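Local coordinates for protein thermostable carboxypeptidase 1 (Pyrococcus furiosus, PDB 1KA2) that releases amino acids one after another from the C-terminus of peptides, as a homodimeric, cobalt-dependent metallocarboxypeptidase of the M32 family with broad specificity, at residues A[144-149]-A[156-161]; A[316-321]-A[451-456]; A[368-373]-A[418-423]. All coordinates share one frame; numbering follows the deposited sequence.

Contact 1 (A[144-149]-A[156-161])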
loop_
_atom_site.group_PDB
_atom_site.type_symbol
_atom_site.label_atom_id
_atom_site.label_comp_id
_atom_site.label_asym_id
_atom_site.label_seq_id
_atom_site.Cartn_x
_atom_site.Cartn_y
_atom_site.Cartn_z
ATOM N N ARG A 144 14.126 -28.438 17.235
ATOM C CA ARG A 144 12.876 -29.117 16.900
ATOM C C ARG A 144 12.635 -28.949 15.400
ATOM O O ARG A 144 12.372 -29.921 14.698
ATOM C CB ARG A 144 11.676 -28.514 17.656
ATOM C CG ARG A 144 11.764 -28.515 19.182
ATOM C CD ARG A 144 10.829 -29.531 19.824
ATOM N NE ARG A 144 9.418 -29.404 19.435
ATOM C CZ ARG A 144 8.598 -28.419 19.800
ATOM N NH1 ARG A 144 9.026 -27.432 20.575
ATOM N NH2 ARG A 144 7.329 -28.437 19.410
ATOM N N ALA A 145 12.735 -27.709 14.919
ATOM C CA ALA A 145 12.503 -27.393 13.508
ATOM C C ALA A 145 13.362 -28.232 12.581
ATOM O O ALA A 145 12.901 -28.685 11.531
ATOM C CB ALA A 145 12.748 -25.905 13.251
ATOM N N ALA A 146 14.614 -28.436 12.971
ATOM C CA ALA A 146 15.520 -29.236 12.169
ATOM C C ALA A 146 14.974 -30.662 12.072
ATOM O O ALA A 146 15.015 -31.279 11.005
ATOM C CB ALA A 146 16.914 -29.236 12.788
ATOM N N GLU A 147 14.456 -31.177 13.188
ATOM C CA GLU A 147 13.895 -32.528 13.213
ATOM C C GLU A 147 12.602 -32.607 12.395
ATOM O O GLU A 147 12.340 -33.615 11.746
ATOM C CB GLU A 147 13.631 -32.982 14.659
ATOM C CG GLU A 147 14.884 -33.016 15.535
ATOM C CD GLU A 147 15.948 -33.944 14.984
ATOM O OE1 GLU A 147 17.141 -33.725 15.273
ATOM O OE2 GLU A 147 15.592 -34.899 14.265
ATOM N N TYR A 148 11.795 -31.549 12.425
ATOM C CA TYR A 148 10.548 -31.538 11.660
ATOM C C TYR A 148 10.845 -31.497 10.166
ATOM O O TYR A 148 10.162 -32.145 9.372
ATOM C CB TYR A 148 9.687 -30.333 12.049
ATOM C CG TYR A 148 8.927 -30.505 13.347
ATOM C CD1 TYR A 148 8.946 -29.506 14.325
ATOM C CD2 TYR A 148 8.162 -31.650 13.585
ATOM C CE1 TYR A 148 8.218 -29.641 15.513
ATOM C CE2 TYR A 148 7.430 -31.797 14.769
ATOM C CZ TYR A 148 7.464 -30.787 15.727
ATOM O OH TYR A 148 6.750 -30.918 16.895
ATOM N N LEU A 149 11.870 -30.734 9.794
ATOM C CA LEU A 149 12.271 -30.601 8.397
ATOM C C LEU A 149 12.947 -31.865 7.868
ATOM O O LEU A 149 12.659 -32.309 6.756
ATOM C CB LEU A 149 13.230 -29.417 8.229
ATOM C CG LEU A 149 12.731 -27.972 8.060
ATOM C CD1 LEU A 149 11.233 -27.872 8.240
ATOM C CD2 LEU A 149 13.455 -27.089 9.064
ATOM N N TYR A 156 21.766 -28.897 11.453
ATOM C CA TYR A 156 21.979 -27.552 10.946
ATOM C C TYR A 156 21.815 -27.470 9.431
ATOM O O TYR A 156 21.672 -26.377 8.885
ATOM C CB TYR A 156 23.360 -27.040 11.354
ATOM C CG TYR A 156 23.558 -25.563 11.098
ATOM C CD1 TYR A 156 24.544 -25.115 10.218
ATOM C CD2 TYR A 156 22.750 -24.609 11.728
ATOM C CE1 TYR A 156 24.726 -23.754 9.968
ATOM C CE2 TYR A 156 22.922 -23.242 11.484
ATOM C CZ TYR A 156 23.913 -22.825 10.603
ATOM O OH TYR A 156 24.101 -21.486 10.369
ATOM N N ASP A 157 21.830 -28.616 8.757
ATOM C CA ASP A 157 21.650 -28.635 7.308
ATOM C C ASP A 157 20.212 -28.255 6.997
ATOM O O ASP A 157 19.940 -27.613 5.987
ATOM C CB ASP A 157 21.904 -30.026 6.715
ATOM C CG ASP A 157 23.334 -30.485 6.873
ATOM O OD1 ASP A 157 24.260 -29.696 6.609
ATOM O OD2 ASP A 157 23.530 -31.651 7.251
ATOM N N ALA A 158 19.300 -28.680 7.868
ATOM C CA ALA A 158 17.873 -28.416 7.713
ATOM C C ALA A 158 17.526 -26.935 7.840
ATOM O O ALA A 158 16.634 -26.449 7.156
ATOM C CB ALA A 158 17.078 -29.234 8.737
ATOM N N LEU A 159 18.220 -26.218 8.716
ATOM C CA LEU A 159 17.955 -24.789 8.890
ATOM C C LEU A 159 18.548 -24.018 7.714
ATOM O O LEU A 159 17.937 -23.092 7.169
ATOM C CB LEU A 159 18.555 -24.306 10.215
ATOM C CG LEU A 159 18.008 -25.060 11.433
ATOM C CD1 LEU A 159 18.682 -24.566 12.706
ATOM C CD2 LEU A 159 16.498 -24.866 11.519
ATOM N N LEU A 160 19.743 -24.432 7.318
ATOM C CA LEU A 160 20.465 -23.827 6.211
ATOM C C LEU A 160 19.633 -23.977 4.936
ATOM O O LEU A 160 19.452 -23.017 4.182
ATOM C CB LEU A 160 21.811 -24.540 6.063
ATOM C CG LEU A 160 23.132 -23.775 5.965
ATOM C CD1 LEU A 160 23.096 -22.488 6.784
ATOM C CD2 LEU A 160 24.255 -24.707 6.436
ATOM N N ASP A 161 19.118 -25.184 4.714
ATOM C CA ASP A 161 18.305 -25.492 3.534
ATOM C C ASP A 161 17.000 -24.718 3.546
ATOM O O ASP A 161 16.357 -24.545 2.504
ATOM C CB ASP A 161 17.965 -26.982 3.476
ATOM C CG ASP A 161 17.075 -27.327 2.288
ATOM O OD1 ASP A 161 17.603 -27.428 1.160
ATOM O OD2 ASP A 161 15.849 -27.479 2.478
#
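Two successive helices of this largely helical peptidase, 132-149 and 155-163, are joined by a short connection and pack nearly at right angles, and their meeting point is a pair of alanines, Ala146 and Ala158. The local axes cross at 81° with a closest approach of 8.2 Å, and the CA atoms of Ala146 and Ala158 lie 5.1 Å apart. The CB of Ala158 points toward the last turns of helix 132-149. Ala158 CB rests 3.7 Å from the O of Ala146, touching the backbone itself, while the Ala146 methyl lies alongside. Leu149, one turn further on, closes over the same methyl: its CB is 3.9 Å from Ala158 CB. With CG placed anti to its own carbonyl carbon (chi1 -84°), Leu149 carries CD2 forward to 3.8 Å from the carbonyl oxygen of Ala158. Ala158 is thus held between Ala146 and Leu149 of the facing helix. Leu159 flanks this centre. Its CB sets off across the line between the helices, but the end of the side chain comes nearer through branch CD2, 4.3 Å from Ala145 CB; the backbone N of Ala146 is as close, and CD2 of Leu149 a little farther. Outside the pair, Phe100 touches Leu149 and Ile417 touches Leu159, while Asp161, on the second helix, forms salt bridges with Arg92 and Arg168. All five touching residues are buried, and what passes between the helices is van der Waals contact of methyl and methylene groups with one another and with backbone atoms. Such a contact has little directional preference, so the close approach of the two helices rests on the small size of the two alanines and on the fit of the leucines around them.

Contact 2 (A[316-321]-A[451-456])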
loop_
_atom_site.group_PDB
_atom_site.type_symbol
_atom_site.label_atom_id
_atom_site.label_comp_id
_atom_site.label_asym_id
_atom_site.label_seq_id
_atom_site.Cartn_x
_atom_site.Cartn_y
_atom_site.Cartn_z
ATOM N N VAL A 316 33.378 5.991 -8.893
ATOM C CA VAL A 316 33.713 7.203 -8.156
ATOM C C VAL A 316 33.927 8.394 -9.093
ATOM O O VAL A 316 33.489 9.514 -8.796
ATOM C CB VAL A 316 34.977 6.995 -7.277
ATOM C CG1 VAL A 316 35.553 8.356 -6.852
ATOM C CG2 VAL A 316 34.603 6.135 -6.055
ATOM N N GLU A 317 34.626 8.159 -10.205
ATOM C CA GLU A 317 34.885 9.219 -11.184
ATOM C C GLU A 317 33.579 9.656 -11.827
ATOM O O GLU A 317 33.363 10.837 -12.048
ATOM C CB GLU A 317 35.850 8.743 -12.271
ATOM C CG GLU A 317 37.262 8.496 -11.784
ATOM C CD GLU A 317 38.149 7.843 -12.835
ATOM O OE1 GLU A 317 39.341 7.599 -12.534
ATOM O OE2 GLU A 317 37.648 7.579 -13.951
ATOM N N LEU A 318 32.708 8.693 -12.105
ATOM C CA LEU A 318 31.408 8.956 -12.715
ATOM C C LEU A 318 30.487 9.843 -11.883
ATOM O O LEU A 318 29.786 10.705 -12.414
ATOM C CB LEU A 318 30.694 7.629 -12.981
ATOM C CG LEU A 318 29.210 7.755 -13.353
ATOM C CD1 LEU A 318 29.079 8.535 -14.668
ATOM C CD2 LEU A 318 28.590 6.357 -13.458
ATOM N N ILE A 319 30.483 9.610 -10.575
ATOM C CA ILE A 319 29.625 10.353 -9.654
ATOM C C ILE A 319 30.294 11.595 -9.057
ATOM O O ILE A 319 29.617 12.515 -8.569
ATOM C CB ILE A 319 29.183 9.442 -8.484
ATOM C CG1 ILE A 319 28.827 8.054 -9.014
ATOM C CG2 ILE A 319 27.980 10.044 -7.763
ATOM C CD1 ILE A 319 27.822 8.042 -10.142
ATOM N N TYR A 320 31.623 11.617 -9.103
ATOM C CA TYR A 320 32.397 12.718 -8.541
ATOM C C TYR A 320 31.833 14.108 -8.853
ATOM O O TYR A 320 31.604 14.909 -7.946
ATOM C CB TYR A 320 33.862 12.636 -9.006
ATOM C CG TYR A 320 34.732 13.689 -8.374
ATOM C CD1 TYR A 320 34.945 13.699 -6.997
ATOM C CD2 TYR A 320 35.289 14.715 -9.139
ATOM C CE1 TYR A 320 35.683 14.702 -6.395
ATOM C CE2 TYR A 320 36.033 15.729 -8.544
ATOM C CZ TYR A 320 36.224 15.716 -7.170
ATOM O OH TYR A 320 36.947 16.713 -6.556
ATOM N N PRO A 321 31.600 14.413 -10.139
ATOM C CA PRO A 321 31.062 15.743 -10.447
ATOM C C PRO A 321 29.723 16.046 -9.772
ATOM O O PRO A 321 29.473 17.180 -9.353
ATOM C CB PRO A 321 30.988 15.748 -11.979
ATOM C CG PRO A 321 30.942 14.290 -12.348
ATOM C CD PRO A 321 31.881 13.652 -11.367
ATOM N N ALA A 451 29.015 5.337 -17.783
ATOM C CA ALA A 451 27.602 5.123 -17.496
ATOM C C ALA A 451 26.903 4.247 -18.534
ATOM O O ALA A 451 25.691 4.350 -18.735
ATOM C CB ALA A 451 26.876 6.470 -17.359
ATOM N N GLU A 452 27.669 3.385 -19.192
ATOM C CA GLU A 452 27.101 2.474 -20.180
ATOM C C GLU A 452 26.819 1.136 -19.498
ATOM O O GLU A 452 27.591 0.176 -19.632
ATOM C CB GLU A 452 28.079 2.280 -21.333
ATOM C CG GLU A 452 28.315 3.543 -22.143
ATOM C CD GLU A 452 29.432 3.380 -23.154
ATOM O OE1 GLU A 452 29.431 2.373 -23.898
ATOM O OE2 GLU A 452 30.311 4.264 -23.205
ATOM N N PHE A 453 25.705 1.074 -18.774
ATOM C CA PHE A 453 25.339 -0.136 -18.048
ATOM C C PHE A 453 24.435 -1.138 -18.750
ATOM O O PHE A 453 24.262 -2.254 -18.263
ATOM C CB PHE A 453 24.697 0.235 -16.718
ATOM C CG PHE A 453 25.567 1.084 -15.850
ATOM C CD1 PHE A 453 25.431 2.470 -15.849
ATOM C CD2 PHE A 453 26.517 0.499 -15.022
ATOM C CE1 PHE A 453 26.223 3.258 -15.032
ATOM C CE2 PHE A 453 27.314 1.281 -14.202
ATOM C CZ PHE A 453 27.166 2.664 -14.205
ATOM N N ASP A 454 23.855 -0.765 -19.884
ATOM C CA ASP A 454 22.975 -1.694 -20.570
ATOM C C ASP A 454 23.596 -3.060 -20.845
ATOM O O ASP A 454 22.987 -4.085 -20.547
ATOM C CB ASP A 454 22.446 -1.074 -21.867
ATOM C CG ASP A 454 21.451 0.043 -21.609
ATOM O OD1 ASP A 454 20.933 0.131 -20.474
ATOM O OD2 ASP A 454 21.174 0.827 -22.538
ATOM N N PRO A 455 24.812 -3.105 -21.418
ATOM C CA PRO A 455 25.389 -4.432 -21.670
ATOM C C PRO A 455 25.599 -5.261 -20.399
ATOM O O PRO A 455 25.474 -6.489 -20.416
ATOM C CB PRO A 455 26.698 -4.119 -22.412
ATOM C CG PRO A 455 27.022 -2.701 -22.000
ATOM C CD PRO A 455 25.664 -2.041 -21.977
ATOM N N ILE A 456 25.912 -4.581 -19.300
ATOM C CA ILE A 456 26.125 -5.247 -18.020
ATOM C C ILE A 456 24.802 -5.714 -17.434
ATOM O O ILE A 456 24.730 -6.769 -16.807
ATOM C CB ILE A 456 26.817 -4.306 -17.021
ATOM C CG1 ILE A 456 28.256 -4.068 -17.480
ATOM C CG2 ILE A 456 26.752 -4.896 -15.597
ATOM C CD1 ILE A 456 28.989 -3.028 -16.680
#
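A small, partly buried apolar contact on the periphery of the chain, well away from the metal site, joins helix 313-326 to the turn between helices 444-450 and 454-465. Leu318 supplies the whole of one side. Its CB points toward the turn, and its two methyl branches divide the work: CD1 meets the CB of Ala451 at 4.0 Å, while CD2 reaches CZ of Phe453, also at 4.0 Å. The leucine fork is set by a first torsion that turns CG away from the backbone N and beside the carbonyl carbon (chi1 168°). Leu318 and Phe453 approach from opposite directions, and CD2 arrives at the far edge of the ring, near the ring plane. The turn owes its shape to a Schellman motif: Ala451, the first residue beyond helix 444-450 to leave helical angles, has a positive phi of 72° and ends that helix with two bonds back into its last turn. Two residues later, just before helix 454-465, the CB of Phe453 points toward Leu318, whereas that of Ala451 points across the line between the segments. Helix 209-223 packs beside both partners, with Trp218 against Leu318 and Lys222 against Ala451, and Phe223 meets the Phe453 ring edge-to-face. Val448, from the preceding helix, also touches Phe453.

Contact 3 (A[368-373]-A[418-423])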
loop_
_atom_site.group_PDB
_atom_site.type_symbol
_atom_site.label_atom_id
_atom_site.label_comp_id
_atom_site.label_asym_id
_atom_site.label_seq_id
_atom_site.Cartn_x
_atom_site.Cartn_y
_atom_site.Cartn_z
ATOM N N LYS A 368 29.673 -20.335 13.268
ATOM C CA LYS A 368 30.198 -21.265 14.254
ATOM C C LYS A 368 29.268 -21.365 15.458
ATOM O O LYS A 368 28.928 -22.461 15.884
ATOM C CB LYS A 368 31.600 -20.846 14.701
ATOM C CG LYS A 368 32.680 -21.167 13.679
ATOM C CD LYS A 368 34.074 -20.862 14.212
ATOM C CE LYS A 368 35.150 -21.360 13.251
ATOM N NZ LYS A 368 35.057 -22.833 13.025
ATOM N N LEU A 369 28.846 -20.231 16.004
ATOM C CA LEU A 369 27.952 -20.285 17.146
ATOM C C LEU A 369 26.651 -21.002 16.790
ATOM O O LEU A 369 26.150 -21.802 17.586
ATOM C CB LEU A 369 27.665 -18.878 17.681
ATOM C CG LEU A 369 28.890 -18.159 18.259
ATOM C CD1 LEU A 369 28.451 -16.914 19.001
ATOM C CD2 LEU A 369 29.631 -19.088 19.209
ATOM N N GLU A 370 26.121 -20.751 15.590
ATOM C CA GLU A 370 24.865 -21.388 15.182
ATOM C C GLU A 370 24.979 -22.906 15.046
ATOM O O GLU A 370 24.097 -23.642 15.494
ATOM C CB GLU A 370 24.342 -20.788 13.867
ATOM C CG GLU A 370 24.070 -19.288 13.940
ATOM C CD GLU A 370 23.031 -18.807 12.944
ATOM O OE1 GLU A 370 22.818 -19.471 11.913
ATOM O OE2 GLU A 370 22.429 -17.744 13.192
ATOM N N ARG A 371 26.054 -23.378 14.425
ATOM C CA ARG A 371 26.247 -24.814 14.269
ATOM C C ARG A 371 26.321 -25.490 15.644
ATOM O O ARG A 371 25.754 -26.559 15.839
ATOM C CB ARG A 371 27.525 -25.097 13.485
ATOM C CG ARG A 371 27.710 -26.554 13.120
ATOM C CD ARG A 371 29.060 -26.763 12.486
ATOM N NE ARG A 371 29.112 -28.021 11.755
ATOM C CZ ARG A 371 30.162 -28.427 11.049
ATOM N NH1 ARG A 371 31.255 -27.666 10.986
ATOM N NH2 ARG A 371 30.113 -29.583 10.394
ATOM N N LEU A 372 27.012 -24.861 16.592
ATOM C CA LEU A 372 27.127 -25.398 17.954
ATOM C C LEU A 372 25.786 -25.440 18.702
ATOM O O LEU A 372 25.456 -26.444 19.342
ATOM C CB LEU A 372 28.117 -24.567 18.772
ATOM C CG LEU A 372 29.603 -24.902 18.633
ATOM C CD1 LEU A 372 29.982 -25.063 17.157
ATOM C CD2 LEU A 372 30.429 -23.807 19.323
ATOM N N MET A 373 25.036 -24.338 18.631
ATOM C CA MET A 373 23.734 -24.195 19.289
ATOM C C MET A 373 22.706 -25.269 18.920
ATOM O O MET A 373 21.915 -25.720 19.751
ATOM C CB MET A 373 23.152 -22.805 18.971
ATOM C CG MET A 373 23.870 -21.632 19.643
ATOM S SD MET A 373 23.784 -20.088 18.710
ATOM C CE MET A 373 22.024 -19.795 18.746
ATOM N N GLY A 418 20.433 -20.079 10.822
ATOM C CA GLY A 418 20.778 -20.766 9.581
ATOM C C GLY A 418 20.593 -19.802 8.410
ATOM O O GLY A 418 20.639 -20.194 7.235
ATOM N N TYR A 419 20.404 -18.528 8.746
ATOM C CA TYR A 419 20.193 -17.461 7.769
ATOM C C TYR A 419 21.475 -16.679 7.420
ATOM O O TYR A 419 21.762 -16.428 6.248
ATOM C CB TYR A 419 19.125 -16.496 8.326
ATOM C CG TYR A 419 18.738 -15.358 7.415
ATOM C CD1 TYR A 419 17.452 -15.287 6.862
ATOM C CD2 TYR A 419 19.627 -14.325 7.155
ATOM C CE1 TYR A 419 17.072 -14.202 6.090
ATOM C CE2 TYR A 419 19.261 -13.250 6.382
ATOM C CZ TYR A 419 17.989 -13.190 5.858
ATOM O OH TYR A 419 17.647 -12.098 5.119
ATOM N N PHE A 420 22.228 -16.284 8.439
ATOM C CA PHE A 420 23.459 -15.524 8.237
ATOM C C PHE A 420 24.393 -15.938 7.085
ATOM O O PHE A 420 24.865 -15.085 6.343
ATOM C CB PHE A 420 24.265 -15.475 9.544
ATOM C CG PHE A 420 23.801 -14.417 10.509
ATOM C CD1 PHE A 420 23.482 -14.746 11.823
ATOM C CD2 PHE A 420 23.660 -13.089 10.098
ATOM C CE1 PHE A 420 23.023 -13.778 12.719
ATOM C CE2 PHE A 420 23.199 -12.103 10.997
ATOM C CZ PHE A 420 22.881 -12.453 12.307
ATOM N N PRO A 421 24.659 -17.244 6.905
ATOM C CA PRO A 421 25.563 -17.637 5.812
ATOM C C PRO A 421 25.209 -17.189 4.393
ATOM O O PRO A 421 26.099 -17.054 3.551
ATOM C CB PRO A 421 25.657 -19.162 5.954
ATOM C CG PRO A 421 24.378 -19.519 6.589
ATOM C CD PRO A 421 24.169 -18.430 7.624
ATOM N N THR A 422 23.930 -16.951 4.121
ATOM C CA THR A 422 23.534 -16.491 2.793
ATOM C C THR A 422 24.169 -15.140 2.460
ATOM O O THR A 422 24.328 -14.812 1.284
ATOM C CB THR A 422 21.999 -16.358 2.661
ATOM O OG1 THR A 422 21.506 -15.469 3.669
ATOM C CG2 THR A 422 21.334 -17.708 2.805
ATOM N N TYR A 423 24.529 -14.350 3.476
ATOM C CA TYR A 423 25.172 -13.052 3.209
ATOM C C TYR A 423 26.575 -13.245 2.612
ATOM O O TYR A 423 26.956 -12.557 1.655
ATOM C CB TYR A 423 25.316 -12.199 4.484
ATOM C CG TYR A 423 24.026 -11.601 5.034
ATOM C CD1 TYR A 423 23.350 -12.208 6.093
ATOM C CD2 TYR A 423 23.516 -10.399 4.532
ATOM C CE1 TYR A 423 22.209 -11.632 6.642
ATOM C CE2 TYR A 423 22.375 -9.819 5.077
ATOM C CZ TYR A 423 21.730 -10.441 6.131
ATOM O OH TYR A 423 20.604 -9.880 6.677
HETATM O O HOH W 1 21.066 -17.096 10.909
#
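OE1 of Glu370 is held by the backbone N of Gly418 across the contact and by Tyr156 OH from outside it. The bond from Gly418 N to Glu370 OE1 is 2.7 Å long but bent, with an angle of 141° at the hydrogen. It meets OE1 on the syn side, yet 34° out of the carboxylate plane. A water donates to OE2 of Glu370 at 2.7 Å and accepts from the backbone N of Phe420 at 2.8 Å, with a weaker bond from Gly418 N, so that one bridging molecule ties the acid to two amides of the facing chain. Trp412 NE1, also outside the two segments, binds OE2, and both oxygens of this buried carboxylate therefore have protein partners. These donors would be expected to favour its charged form. Glu370 reaches the turn because its CB points there and its chain runs extended beyond CG. The side chains of Glu370 and Phe420 cross at about a right angle, with carboxylate and ring planes 51° apart. The ring presents its edge to the acid: Phe420 CD1 lies 3.5 Å from OE2 of Glu370, near the ring plane, where the polarised C-H bonds of the ring suit an oxygen. On its own account Phe420 stacks on His411 and makes a cation-pi contact with Arg366. At the start of helix 421-440, Tyr419 O accepts from both the N and the OG1 of Thr422, the bond from Thr422 OG1 to Tyr419 O being 2.8 Å. The arrangement is a buried acid that holds the turn before a helix, by one amide directly and another through water; the turn carries Tyr419, whose side chain is about 7 Å from the magnesium ion bound at the HEXXH site.

How the contacts relate
Contacts 1 and 3 adjoin, their centres 12 Å apart on one side of the chain's centre. The bridge between them is the probable hydrogen bond from Tyr156 OH, on the helix of contact 1, to OE1 of Glu370 in contact 3, at 2.8 Å, and Leu160 CD1 packs on Pro421 CG. The helix at 156-161 thus serves both. Contact 3 is the one close to the metal site, through Tyr419, whose side chain is about 7 Å from that of Glu299. Contact 2 stands apart on the opposite side, its centre 36 Å from contact 3 and 43 Å from contact 1, and along the sequence both segments of contact 3 fall between 316-321 and 451-456.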